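Local coordinates for protein streptomycin 3''-adenylyltransferase (Enterococcus faecalis, PDB 6SXJ) that adenylylates spectinomycin with ATP to give 9-O-adenylylspectinomycin and diphosphate, so conferring bacterial resistance to spectinomycin but not to streptomycin, at residues F33-E38 with P43-D48; E86-I91 with T131-Q136; A165-S170 with L193-G198; E171-N176 with L186-M191. One frame throughout, in Å; residues are numbered along the deposited sequence.

Interaction 1 (F33-E38 with P43-D48); sequences FGSGVE and PNSDLD
One water molecule is gripped from both segments: it donates to Phe33 O at 2.8 Å and accepts from Asp48 N at 2.9 Å. Beside it the chains meet directly, Phe33 N giving its hydrogen to Asp48 O over 3.0 Å. The Phe33 ring is brought over Asp48 by a first torsion of 67°, which sets CG between the backbone N and the carbonyl carbon. Asp48 CB then lies above the ring centre, 4.0 Å from the Phe33 centroid, a CH-pi contact; Met133 and Ala137 of helix 130-139 also pack on this phenylalanine. A Gly-Ser pair followed by an Asp-x-Asp motif at the start of the next strand is the signature of the nucleotidyltransferase fold, whose two aspartates hold magnesium ions in relatives. Here the pattern is Gly34-Ser35 with Asp46 and Asp48. Gly34, with a positive phi that suits glycine, is the N-cap of helix 35-38, and its carbonyl oxygen accepts from both Val37 N and Glu38 N. Nearer the connecting loop, Ser35 OG rests 4.1 Å from Ser45 CB, while the hydroxyl of Ser45 is held by the carbonyl of Lys42.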
loop_
_atom_site.group_PDB
_atom_site.type_symbol
_atom_site.label_atom_id
_atom_site.label_comp_id
_atom_site.label_asym_id
_atom_site.label_seq_id
_atom_site.Cartn_x
_atom_site.Cartn_y
_atom_site.Cartn_z
ATOM N N PHE A 33 8.095 5.131 -2.016
ATOM C CA PHE A 33 8.246 3.799 -2.585
ATOM C C PHE A 33 7.011 3.477 -3.418
ATOM O O PHE A 33 6.099 4.298 -3.557
ATOM C CB PHE A 33 8.458 2.758 -1.483
ATOM C CG PHE A 33 7.258 2.567 -0.593
ATOM C CD1 PHE A 33 6.995 3.457 0.436
ATOM C CD2 PHE A 33 6.398 1.501 -0.783
ATOM C CE1 PHE A 33 5.903 3.291 1.258
ATOM C CE2 PHE A 33 5.289 1.321 0.047
ATOM C CZ PHE A 33 5.044 2.217 1.068
ATOM N N GLY A 34 6.998 2.285 -3.995
ATOM C CA GLY A 34 5.820 1.811 -4.688
ATOM C C GLY A 34 5.844 2.090 -6.177
ATOM O O GLY A 34 6.873 2.408 -6.783
ATOM N N SER A 35 4.653 1.969 -6.774
ATOM C CA SER A 35 4.525 2.054 -8.226
ATOM C C SER A 35 5.184 3.312 -8.778
ATOM O O SER A 35 5.765 3.286 -9.869
ATOM C CB SER A 35 3.047 2.016 -8.624
ATOM O OG SER A 35 2.358 3.152 -8.127
ATOM N N GLY A 36 5.100 4.424 -8.045
ATOM C CA GLY A 36 5.660 5.668 -8.545
ATOM C C GLY A 36 7.171 5.653 -8.638
ATOM O O GLY A 36 7.749 6.303 -9.513
ATOM N N VAL A 37 7.829 4.930 -7.740
ATOM C CA VAL A 37 9.282 4.825 -7.748
ATOM C C VAL A 37 9.740 3.643 -8.587
ATOM O O VAL A 37 10.754 3.722 -9.282
ATOM C CB VAL A 37 9.803 4.713 -6.298
ATOM C CG1 VAL A 37 11.313 4.606 -6.280
ATOM C CG2 VAL A 37 9.342 5.900 -5.461
ATOM N N GLU A 38 9.004 2.535 -8.542
ATOM C CA GLU A 38 9.451 1.322 -9.212
ATOM C C GLU A 38 9.111 1.322 -10.695
ATOM O O GLU A 38 9.852 0.742 -11.494
ATOM C CB GLU A 38 8.825 0.092 -8.548
ATOM C CG GLU A 38 9.447 -0.284 -7.213
ATOM C CD GLU A 38 8.608 -1.286 -6.437
ATOM O OE1 GLU A 38 9.106 -1.819 -5.419
ATOM O OE2 GLU A 38 7.449 -1.539 -6.843
ATOM N N PRO A 43 0.036 9.526 -14.296
ATOM C CA PRO A 43 -0.974 10.390 -13.657
ATOM C C PRO A 43 -1.929 9.638 -12.741
ATOM O O PRO A 43 -2.614 10.282 -11.938
ATOM C CB PRO A 43 -1.713 11.017 -14.850
ATOM C CG PRO A 43 -0.714 10.988 -15.973
ATOM C CD PRO A 43 0.124 9.751 -15.753
ATOM N N ASN A 44 -1.987 8.303 -12.827
ATOM C CA ASN A 44 -2.855 7.478 -11.989
ATOM C C ASN A 44 -2.186 7.048 -10.686
ATOM O O ASN A 44 -2.858 6.477 -9.819
ATOM C CB ASN A 44 -3.304 6.229 -12.783
ATOM C CG ASN A 44 -4.297 5.366 -12.022
ATOM O OD1 ASN A 44 -3.930 4.678 -11.070
ATOM N ND2 ASN A 44 -5.557 5.384 -12.449
ATOM N N SER A 45 -0.889 7.307 -10.524
ATOM C CA SER A 45 -0.121 6.689 -9.453
ATOM C C SER A 45 -0.358 7.366 -8.109
ATOM O O SER A 45 -0.504 8.591 -8.022
ATOM C CB SER A 45 1.377 6.734 -9.776
ATOM O OG SER A 45 1.631 6.339 -11.110
ATOM N N ASP A 46 -0.350 6.555 -7.056
ATOM C CA ASP A 46 -0.369 7.065 -5.699
ATOM C C ASP A 46 1.012 7.578 -5.300
ATOM O O ASP A 46 2.043 7.143 -5.818
ATOM C CB ASP A 46 -0.769 5.979 -4.701
ATOM C CG ASP A 46 -2.204 5.516 -4.859
ATOM O OD1 ASP A 46 -2.944 6.079 -5.691
ATOM O OD2 ASP A 46 -2.583 4.580 -4.126
ATOM N N LEU A 47 1.016 8.485 -4.327
ATOM C CA LEU A 47 2.222 8.900 -3.623
ATOM C C LEU A 47 2.308 8.121 -2.312
ATOM O O LEU A 47 1.551 8.392 -1.375
ATOM C CB LEU A 47 2.193 10.402 -3.355
ATOM C CG LEU A 47 2.220 11.370 -4.544
ATOM C CD1 LEU A 47 2.058 12.786 -4.026
ATOM C CD2 LEU A 47 3.523 11.197 -5.300
ATOM N N ASP A 48 3.253 7.184 -2.238
ATOM C CA ASP A 48 3.411 6.286 -1.100
ATOM C C ASP A 48 4.644 6.696 -0.309
ATOM O O ASP A 48 5.760 6.678 -0.841
ATOM C CB ASP A 48 3.545 4.834 -1.561
ATOM C CG ASP A 48 2.316 4.329 -2.298
ATOM O OD1 ASP A 48 1.264 4.165 -1.645
ATOM O OD2 ASP A 48 2.405 4.079 -3.524
HETATM O O HOH W 1 5.235 6.883 -4.375
#

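Interaction 2 (E86-I91 with T131-Q136); sequences ELTIII and TIMLYQ
Two kinds of van der Waals contact tie Ile90 and Thr88 to Leu134 and Met133, and no hydrogen bond crosses between strand and helix. The first is purely aliphatic. Ile90 and Leu134 run side by side, pointing contrary ways, and Ile90 CD1 touches Leu134 CD2 at 3.8 Å. The isoleucine manages this with CG1 placed between its backbone N and carbonyl carbon (chi1 51°), from where the chain runs out extended to CD1. Leu134 also packs on Leu50 of strand 47-53 and on Met95, so the meeting of the two methyl groups is part of a wider apolar layer.

Strand 85-91 runs within the mixed sheet of the nucleotidyltransferase fold, between strands 47-53 and 103-108, and helix 130-139 packs against one face of that sheet; Thr88 CA and Met133 CA are 9.6 Å from each other. Alternation along the strand turns Thr88 and Ile90 toward the helix and Leu87 away from it. Glu86 points to the helix side as well and packs on Asp48, a placement consistent with the third acidic residue that many nucleotidyltransferases carry on this strand.

The second kind sets a thioether methyl against a threonine. Met133 leaves the helix extended through chi2 and then bends at its last torsion (38°), which swings CE to 3.5 Å from Thr88 OG1. The same methyl is 4.2 Å from Thr88 CB, so it borders both the hydroxyl and the carbon that bears it.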
loop_
_atom_site.group_PDB
_atom_site.type_symbol
_atom_site.label_atom_id
_atom_site.label_comp_id
_atom_site.label_asym_id
_atom_site.label_seq_id
_atom_site.Cartn_x
_atom_site.Cartn_y
_atom_site.Cartn_z
ATOM N N GLU A 86 -0.600 8.076 0.657
ATOM C CA GLU A 86 -0.565 7.030 1.663
ATOM C C GLU A 86 0.751 7.185 2.404
ATOM O O GLU A 86 1.810 7.262 1.773
ATOM C CB GLU A 86 -0.673 5.658 1.007
ATOM C CG GLU A 86 -1.385 4.607 1.815
ATOM C CD GLU A 86 -1.666 3.387 0.968
ATOM O OE1 GLU A 86 -2.524 3.474 0.059
ATOM O OE2 GLU A 86 -1.002 2.356 1.183
ATOM N N LEU A 87 0.685 7.270 3.728
ATOM C CA LEU A 87 1.877 7.509 4.530
ATOM C C LEU A 87 1.859 6.630 5.768
ATOM O O LEU A 87 0.912 6.692 6.553
ATOM C CB LEU A 87 1.974 8.979 4.952
ATOM C CG LEU A 87 3.257 9.389 5.679
ATOM C CD1 LEU A 87 3.740 10.760 5.168
ATOM C CD2 LEU A 87 3.034 9.449 7.162
ATOM N N THR A 88 2.937 5.868 5.962
ATOM C CA THR A 88 3.121 4.990 7.108
ATOM C C THR A 88 4.328 5.448 7.914
ATOM O O THR A 88 5.354 5.837 7.346
ATOM C CB THR A 88 3.341 3.537 6.670
ATOM O OG1 THR A 88 2.209 3.086 5.921
ATOM C CG2 THR A 88 3.549 2.644 7.878
ATOM N N ILE A 89 4.210 5.375 9.236
ATOM C CA ILE A 89 5.281 5.740 10.154
ATOM C C ILE A 89 5.665 4.502 10.950
ATOM O O ILE A 89 4.798 3.838 11.535
ATOM C CB ILE A 89 4.855 6.882 11.098
ATOM C CG1 ILE A 89 4.366 8.085 10.287
ATOM C CG2 ILE A 89 6.004 7.263 12.017
ATOM C CD1 ILE A 89 3.977 9.280 11.122
ATOM N N ILE A 90 6.958 4.197 10.972
ATOM C CA ILE A 90 7.498 3.148 11.822
ATOM C C ILE A 90 8.551 3.751 12.741
ATOM O O ILE A 90 9.202 4.751 12.409
ATOM C CB ILE A 90 8.102 1.987 11.004
ATOM C CG1 ILE A 90 9.090 2.527 9.963
ATOM C CG2 ILE A 90 7.001 1.176 10.336
ATOM C CD1 ILE A 90 9.912 1.452 9.299
ATOM N N ILE A 91 8.697 3.135 13.913
ATOM C CA ILE A 91 9.764 3.444 14.856
ATOM C C ILE A 91 10.920 2.509 14.556
ATOM O O ILE A 91 10.727 1.293 14.456
ATOM C CB ILE A 91 9.288 3.275 16.309
ATOM C CG1 ILE A 91 8.016 4.085 16.540
ATOM C CG2 ILE A 91 10.380 3.700 17.279
ATOM C CD1 ILE A 91 7.676 4.301 17.998
ATOM N N THR A 131 4.857 -5.872 6.306
ATOM C CA THR A 131 6.028 -6.672 5.968
ATOM C C THR A 131 6.289 -6.669 4.465
ATOM O O THR A 131 7.443 -6.734 4.033
ATOM C CB THR A 131 5.856 -8.107 6.475
ATOM O OG1 THR A 131 5.962 -8.118 7.902
ATOM C CG2 THR A 131 6.927 -9.018 5.883
ATOM N N ILE A 132 5.233 -6.629 3.658
ATOM C CA ILE A 132 5.406 -6.569 2.210
ATOM C C ILE A 132 5.847 -5.178 1.784
ATOM O O ILE A 132 6.611 -5.029 0.820
ATOM C CB ILE A 132 4.094 -6.976 1.522
ATOM C CG1 ILE A 132 3.568 -8.284 2.120
ATOM C CG2 ILE A 132 4.293 -7.137 0.031
ATOM C CD1 ILE A 132 2.139 -8.599 1.724
ATOM N N MET A 133 5.378 -4.148 2.489
ATOM C CA MET A 133 5.776 -2.782 2.183
ATOM C C MET A 133 7.249 -2.568 2.494
ATOM O O MET A 133 8.013 -2.102 1.640
ATOM C CB MET A 133 4.909 -1.806 2.977
ATOM C CG MET A 133 3.425 -2.090 2.876
ATOM S SD MET A 133 2.416 -1.028 3.916
ATOM C CE MET A 133 3.270 0.546 3.769
ATOM N N LEU A 134 7.663 -2.907 3.714
ATOM C CA LEU A 134 9.067 -2.764 4.082
ATOM C C LEU A 134 9.957 -3.580 3.157
ATOM O O LEU A 134 11.066 -3.154 2.813
ATOM C CB LEU A 134 9.272 -3.181 5.538
ATOM C CG LEU A 134 8.485 -2.396 6.589
ATOM C CD1 LEU A 134 8.752 -2.942 7.986
ATOM C CD2 LEU A 134 8.833 -0.919 6.515
ATOM N N TYR A 135 9.491 -4.756 2.740
ATOM C CA TYR A 135 10.246 -5.535 1.764
ATOM C C TYR A 135 10.327 -4.795 0.436
ATOM O O TYR A 135 11.404 -4.674 -0.159
ATOM C CB TYR A 135 9.601 -6.909 1.581
ATOM C CG TYR A 135 10.311 -7.790 0.587
ATOM C CD1 TYR A 135 11.365 -8.606 0.980
ATOM C CD2 TYR A 135 9.924 -7.812 -0.749
ATOM C CE1 TYR A 135 12.020 -9.413 0.065
ATOM C CE2 TYR A 135 10.567 -8.616 -1.664
ATOM C CZ TYR A 135 11.614 -9.412 -1.253
ATOM O OH TYR A 135 12.254 -10.216 -2.169
ATOM N N GLN A 136 9.189 -4.290 -0.041
ATOM C CA GLN A 136 9.168 -3.506 -1.271
ATOM C C GLN A 136 10.051 -2.271 -1.141
ATOM O O GLN A 136 10.955 -2.048 -1.951
ATOM C CB GLN A 136 7.727 -3.112 -1.595
ATOM C CG GLN A 136 7.551 -2.286 -2.850
ATOM C CD GLN A 136 6.091 -2.154 -3.259
ATOM O OE1 GLN A 136 5.190 -2.320 -2.443
ATOM N NE2 GLN A 136 5.859 -1.857 -4.530
#

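Interaction 3 (A165-S170 with L193-G198); sequences AIMDSS and LTMDTG
Thr194 is the first residue of 193-198 to meet the facing helix. Its CG2 comes tip to tip with Ile166 CD1 at 3.5 Å, tighter than carbon atoms usually pack. A first torsion of 167° turns the hydroxyl away from the backbone N and leaves the methyl wedged between N and the carbonyl carbon, aimed at the isoleucine.

Met195 follows and makes two contacts. Its chain is bent at chi2 and chi3 and passes beside Ile166 head to tail, so that Met195 CE lies 4.0 Å from Ile166 CD1 and about as close to Ile166 CB. Its sulfur meets a second methionine: Met167 SD and Met195 SD are 3.7 Å apart, the two side chains crossing at about a right angle.

Helices 159-173 and 181-196 run roughly antiparallel here, as consecutive arms of a helical hairpin in the C-terminal part of the enzyme. Helix 241-253 supplies Leu252 beside Met167, and helix 203-212 packs on Leu193. Ile132 of helix 130-139 also packs on Ile166, linking this hairpin to the helix that lies on the sheet.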
loop_
_atom_site.group_PDB
_atom_site.type_symbol
_atom_site.label_atom_id
_atom_site.label_comp_id
_atom_site.label_asym_id
_atom_site.label_seq_id
_atom_site.Cartn_x
_atom_site.Cartn_y
_atom_site.Cartn_z
ATOM N N ALA A 165 3.104 -13.274 4.952
ATOM C CA ALA A 165 2.309 -12.055 4.844
ATOM C C ALA A 165 1.278 -12.167 3.726
ATOM O O ALA A 165 0.089 -11.893 3.929
ATOM C CB ALA A 165 3.242 -10.864 4.611
ATOM N N ILE A 166 1.720 -12.567 2.532
ATOM C CA ILE A 166 0.807 -12.632 1.393
ATOM C C ILE A 166 -0.312 -13.635 1.651
ATOM O O ILE A 166 -1.486 -13.364 1.370
ATOM C CB ILE A 166 1.585 -12.975 0.110
ATOM C CG1 ILE A 166 2.363 -11.754 -0.385
ATOM C CG2 ILE A 166 0.630 -13.490 -0.967
ATOM C CD1 ILE A 166 3.291 -12.042 -1.541
ATOM N N MET A 167 0.027 -14.813 2.180
ATOM C CA MET A 167 -0.987 -15.843 2.372
ATOM C C MET A 167 -2.027 -15.413 3.397
ATOM O O MET A 167 -3.231 -15.622 3.207
ATOM C CB MET A 167 -0.330 -17.145 2.817
ATOM C CG MET A 167 0.792 -17.650 1.935
ATOM S SD MET A 167 0.475 -17.505 0.173
ATOM C CE MET A 167 -0.918 -18.591 -0.044
ATOM N N ASP A 168 -1.586 -14.813 4.497
ATOM C CA ASP A 168 -2.539 -14.397 5.519
ATOM C C ASP A 168 -3.484 -13.321 4.983
ATOM O O ASP A 168 -4.678 -13.318 5.304
ATOM C CB ASP A 168 -1.794 -13.899 6.757
ATOM C CG ASP A 168 -1.264 -15.027 7.628
ATOM O OD1 ASP A 168 -1.480 -16.193 7.266
ATOM O OD2 ASP A 168 -0.631 -14.742 8.672
ATOM N N SER A 169 -2.991 -12.453 4.098
ATOM C CA SER A 169 -3.849 -11.418 3.529
ATOM C C SER A 169 -4.844 -12.003 2.536
ATOM O O SER A 169 -6.008 -11.587 2.493
ATOM C CB SER A 169 -2.997 -10.351 2.849
ATOM O OG SER A 169 -3.808 -9.475 2.091
ATOM N N SER A 170 -4.406 -12.975 1.734
ATOM C CA SER A 170 -5.328 -13.631 0.814
ATOM C C SER A 170 -6.448 -14.334 1.566
ATOM O O SER A 170 -7.587 -14.383 1.087
ATOM C CB SER A 170 -4.579 -14.640 -0.056
ATOM O OG SER A 170 -4.109 -15.723 0.732
ATOM N N LEU A 193 2.213 -13.122 -8.726
ATOM C CA LEU A 193 3.484 -12.765 -9.341
ATOM C C LEU A 193 4.601 -12.708 -8.315
ATOM O O LEU A 193 5.615 -13.397 -8.467
ATOM C CB LEU A 193 3.348 -11.435 -10.071
ATOM C CG LEU A 193 2.647 -11.561 -11.425
ATOM C CD1 LEU A 193 2.461 -10.218 -12.107
ATOM C CD2 LEU A 193 3.383 -12.529 -12.328
ATOM N N THR A 194 4.403 -11.942 -7.233
ATOM C CA THR A 194 5.487 -11.717 -6.291
ATOM C C THR A 194 5.890 -13.003 -5.575
ATOM O O THR A 194 7.071 -13.163 -5.259
ATOM C CB THR A 194 5.120 -10.612 -5.301
ATOM O OG1 THR A 194 6.079 -10.645 -4.244
ATOM C CG2 THR A 194 3.740 -10.786 -4.759
ATOM N N MET A 195 4.972 -13.962 -5.380
ATOM C CA MET A 195 5.385 -15.182 -4.706
ATOM C C MET A 195 6.188 -16.099 -5.600
ATOM O O MET A 195 6.948 -16.900 -5.064
ATOM C CB MET A 195 4.210 -15.972 -4.165
ATOM C CG MET A 195 4.619 -17.079 -3.270
ATOM S SD MET A 195 3.658 -17.241 -1.780
ATOM C CE MET A 195 4.282 -15.879 -0.874
ATOM N N ASP A 196 6.116 -15.952 -6.928
ATOM C CA ASP A 196 6.969 -16.760 -7.795
ATOM C C ASP A 196 8.236 -15.983 -8.119
ATOM O O ASP A 196 9.242 -16.151 -7.422
ATOM C CB ASP A 196 6.246 -17.176 -9.075
ATOM C CG ASP A 196 6.673 -18.540 -9.553
ATOM O OD1 ASP A 196 5.817 -19.428 -9.668
ATOM O OD2 ASP A 196 7.874 -18.741 -9.798
ATOM N N THR A 197 8.183 -15.114 -9.138
ATOM C CA THR A 197 9.370 -14.410 -9.612
ATOM C C THR A 197 10.126 -13.790 -8.445
ATOM O O THR A 197 11.279 -14.141 -8.176
ATOM C CB THR A 197 8.968 -13.336 -10.626
ATOM O OG1 THR A 197 8.374 -12.236 -9.925
ATOM C CG2 THR A 197 7.984 -13.885 -11.653
ATOM N N GLY A 198 9.474 -12.880 -7.723
ATOM C CA GLY A 198 10.066 -12.275 -6.546
ATOM C C GLY A 198 9.876 -10.774 -6.470
ATOM O O GLY A 198 10.244 -10.144 -5.475
#

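Interaction 4 (E171-N176 with L186-M191); sequences EELIDN and LTLCRM
Leu173 projects from its helix like a fork, and each prong faces a different part of 186-191. Its CG stands opposite the backbone N (chi1 -159°), which carries both methyl groups across to the neighbouring helix. With Leu188 the two side chains overlap from opposing helices, each reaching toward the other's base: Leu173 CD2 settles 3.7 Å from Leu188 CG and nearly as close to Leu188 CD1, so the two branched ends lie alongside one another. With Thr187 the approach is oblique. Leu173 CD1 leans on the methyl side of the threonine, 3.8 Å from Thr187 CG2 and 3.9 Å from Thr187 CB. Met191, stretched out beyond CG, brings its terminal methyl near the same prong, with CE 4.2 Å from Leu173 CD1.

The contact lies near the closed end of the hairpin formed by helices 159-173 and 181-196, where the chain makes a type I turn from Leu173 to Asn176. Asn176 ND2 donates to Glu172 O at 2.9 Å in an almost straight bond (178°), with the acceptor in the amide plane; the same oxygen also takes a bond from Asp175 N.

Those polar bonds stay inside 171-176, and no hydrogen bond passes between the segments. The arms are therefore held together here by dispersion and the exclusion of water, and the fit depends on the shapes of the aliphatic groups around Leu173.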
loop_
_atom_site.group_PDB
_atom_site.type_symbol
_atom_site.label_atom_id
_atom_site.label_comp_id
_atom_site.label_asym_id
_atom_site.label_seq_id
_atom_site.Cartn_x
_atom_site.Cartn_y
_atom_site.Cartn_z
ATOM N N GLU A 171 -6.145 -14.881 2.747
ATOM C CA GLU A 171 -7.131 -15.678 3.469
ATOM C C GLU A 171 -8.345 -14.842 3.852
ATOM O O GLU A 171 -9.483 -15.325 3.798
ATOM C CB GLU A 171 -6.491 -16.299 4.709
ATOM C CG GLU A 171 -6.293 -17.804 4.612
ATOM C CD GLU A 171 -5.185 -18.311 5.516
ATOM O OE1 GLU A 171 -4.664 -19.417 5.255
ATOM O OE2 GLU A 171 -4.836 -17.609 6.489
ATOM N N GLU A 172 -8.126 -13.590 4.254
ATOM C CA GLU A 172 -9.238 -12.690 4.518
ATOM C C GLU A 172 -9.740 -12.019 3.249
ATOM O O GLU A 172 -10.900 -11.596 3.204
ATOM C CB GLU A 172 -8.823 -11.638 5.548
ATOM C CG GLU A 172 -8.838 -12.167 6.983
ATOM C CD GLU A 172 -8.562 -11.090 8.003
ATOM O OE1 GLU A 172 -8.381 -11.428 9.193
ATOM O OE2 GLU A 172 -8.509 -9.907 7.609
ATOM N N LEU A 173 -8.893 -11.926 2.222
ATOM C CA LEU A 173 -9.311 -11.336 0.952
ATOM C C LEU A 173 -10.415 -12.152 0.292
ATOM O O LEU A 173 -11.395 -11.593 -0.214
ATOM C CB LEU A 173 -8.107 -11.236 0.022
ATOM C CG LEU A 173 -8.151 -10.257 -1.143
ATOM C CD1 LEU A 173 -6.776 -9.654 -1.355
ATOM C CD2 LEU A 173 -8.625 -10.973 -2.386
ATOM N N ILE A 174 -10.288 -13.478 0.297
ATOM C CA ILE A 174 -11.302 -14.328 -0.314
ATOM C C ILE A 174 -12.640 -14.200 0.399
ATOM O O ILE A 174 -13.683 -14.524 -0.179
ATOM C CB ILE A 174 -10.843 -15.803 -0.325
ATOM C CG1 ILE A 174 -10.315 -16.214 1.053
ATOM C CG2 ILE A 174 -9.777 -16.024 -1.385
ATOM C CD1 ILE A 174 -11.356 -16.873 1.945
ATOM N N ASP A 175 -12.637 -13.745 1.651
ATOM C CA ASP A 175 -13.860 -13.620 2.433
ATOM C C ASP A 175 -14.463 -12.226 2.365
ATOM O O ASP A 175 -15.573 -12.021 2.873
ATOM C CB ASP A 175 -13.584 -13.988 3.898
ATOM C CG ASP A 175 -14.751 -14.700 4.549
ATOM O OD1 ASP A 175 -15.611 -15.238 3.819
ATOM O OD2 ASP A 175 -14.809 -14.722 5.797
ATOM N N ASN A 176 -13.781 -11.287 1.713
ATOM C CA ASN A 176 -14.157 -9.884 1.738
ATOM C C ASN A 176 -13.937 -9.232 0.391
ATOM O O ASN A 176 -13.428 -8.114 0.287
ATOM C CB ASN A 176 -13.373 -9.138 2.806
ATOM C CG ASN A 176 -13.796 -9.539 4.211
ATOM O OD1 ASN A 176 -14.775 -9.042 4.824
ATOM N ND2 ASN A 176 -13.081 -10.497 4.710
ATOM N N LEU A 186 -7.236 -8.231 -8.581
ATOM C CA LEU A 186 -5.910 -7.820 -9.032
ATOM C C LEU A 186 -4.879 -7.905 -7.917
ATOM O O LEU A 186 -3.704 -8.176 -8.186
ATOM C CB LEU A 186 -5.967 -6.404 -9.607
ATOM C CG LEU A 186 -7.037 -6.210 -10.685
ATOM C CD1 LEU A 186 -7.437 -4.745 -10.775
ATOM C CD2 LEU A 186 -6.560 -6.723 -12.036
ATOM N N THR A 187 -5.292 -7.696 -6.667
ATOM C CA THR A 187 -4.394 -7.970 -5.552
ATOM C C THR A 187 -3.896 -9.409 -5.608
ATOM O O THR A 187 -2.687 -9.667 -5.548
ATOM C CB THR A 187 -5.104 -7.696 -4.225
ATOM O OG1 THR A 187 -5.809 -6.449 -4.298
ATOM C CG2 THR A 187 -4.090 -7.641 -3.081
ATOM N N LEU A 188 -4.819 -10.366 -5.740
ATOM C CA LEU A 188 -4.420 -11.763 -5.862
ATOM C C LEU A 188 -3.511 -11.971 -7.065
ATOM O O LEU A 188 -2.542 -12.735 -6.997
ATOM C CB LEU A 188 -5.657 -12.652 -5.973
ATOM C CG LEU A 188 -6.481 -12.893 -4.706
ATOM C CD1 LEU A 188 -7.802 -13.540 -5.081
ATOM C CD2 LEU A 188 -5.738 -13.741 -3.718
ATOM N N CYS A 189 -3.813 -11.309 -8.185
ATOM C CA CYS A 189 -2.931 -11.396 -9.347
ATOM C C CYS A 189 -1.546 -10.850 -9.017
ATOM O O CYS A 189 -0.526 -11.490 -9.302
ATOM C CB CYS A 189 -3.540 -10.640 -10.526
ATOM S SG CYS A 189 -4.983 -11.436 -11.250
ATOM N N ARG A 190 -1.491 -9.656 -8.422
ATOM C CA ARG A 190 -0.233 -9.150 -7.886
ATOM C C ARG A 190 0.380 -10.165 -6.923
ATOM O O ARG A 190 1.566 -10.494 -7.021
ATOM C CB ARG A 190 -0.465 -7.807 -7.184
ATOM C CG ARG A 190 0.811 -7.050 -6.830
ATOM C CD ARG A 190 0.538 -5.856 -5.918
ATOM N NE ARG A 190 0.093 -6.244 -4.577
ATOM C CZ ARG A 190 0.873 -6.788 -3.643
ATOM N NH1 ARG A 190 2.155 -7.027 -3.890
ATOM N NH2 ARG A 190 0.363 -7.097 -2.456
ATOM N N MET A 191 -0.442 -10.681 -6.000
ATOM C CA MET A 191 0.045 -11.627 -4.992
ATOM C C MET A 191 0.738 -12.817 -5.630
ATOM O O MET A 191 1.747 -13.316 -5.109
ATOM C CB MET A 191 -1.122 -12.133 -4.153
ATOM C CG MET A 191 -1.619 -11.199 -3.081
ATOM S SD MET A 191 -2.725 -12.108 -2.008
ATOM C CE MET A 191 -2.892 -11.010 -0.612
#

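Along the chain the order is interaction 1, interaction 2, then the nested pair, with interaction 4 inside the loop that interaction 3 closes. Interactions 1 and 2, centres 14 Å apart, share the sheet through neighbouring strands 47-53 and 85-91, and meet again where Phe33 packs on Met133 and Glu38 bonds Gln136. Interactions 3 and 4, about 10 Å apart between centres, use the same two helices of the C-terminal domain. Between the halves, Ile132 packs on Ala165 and Ile166, although the centres of interactions 2 and 3 are 16 Å apart. Helix 130-139 is thus one of the elements that join the nucleotidyltransferase sheet to the helical part.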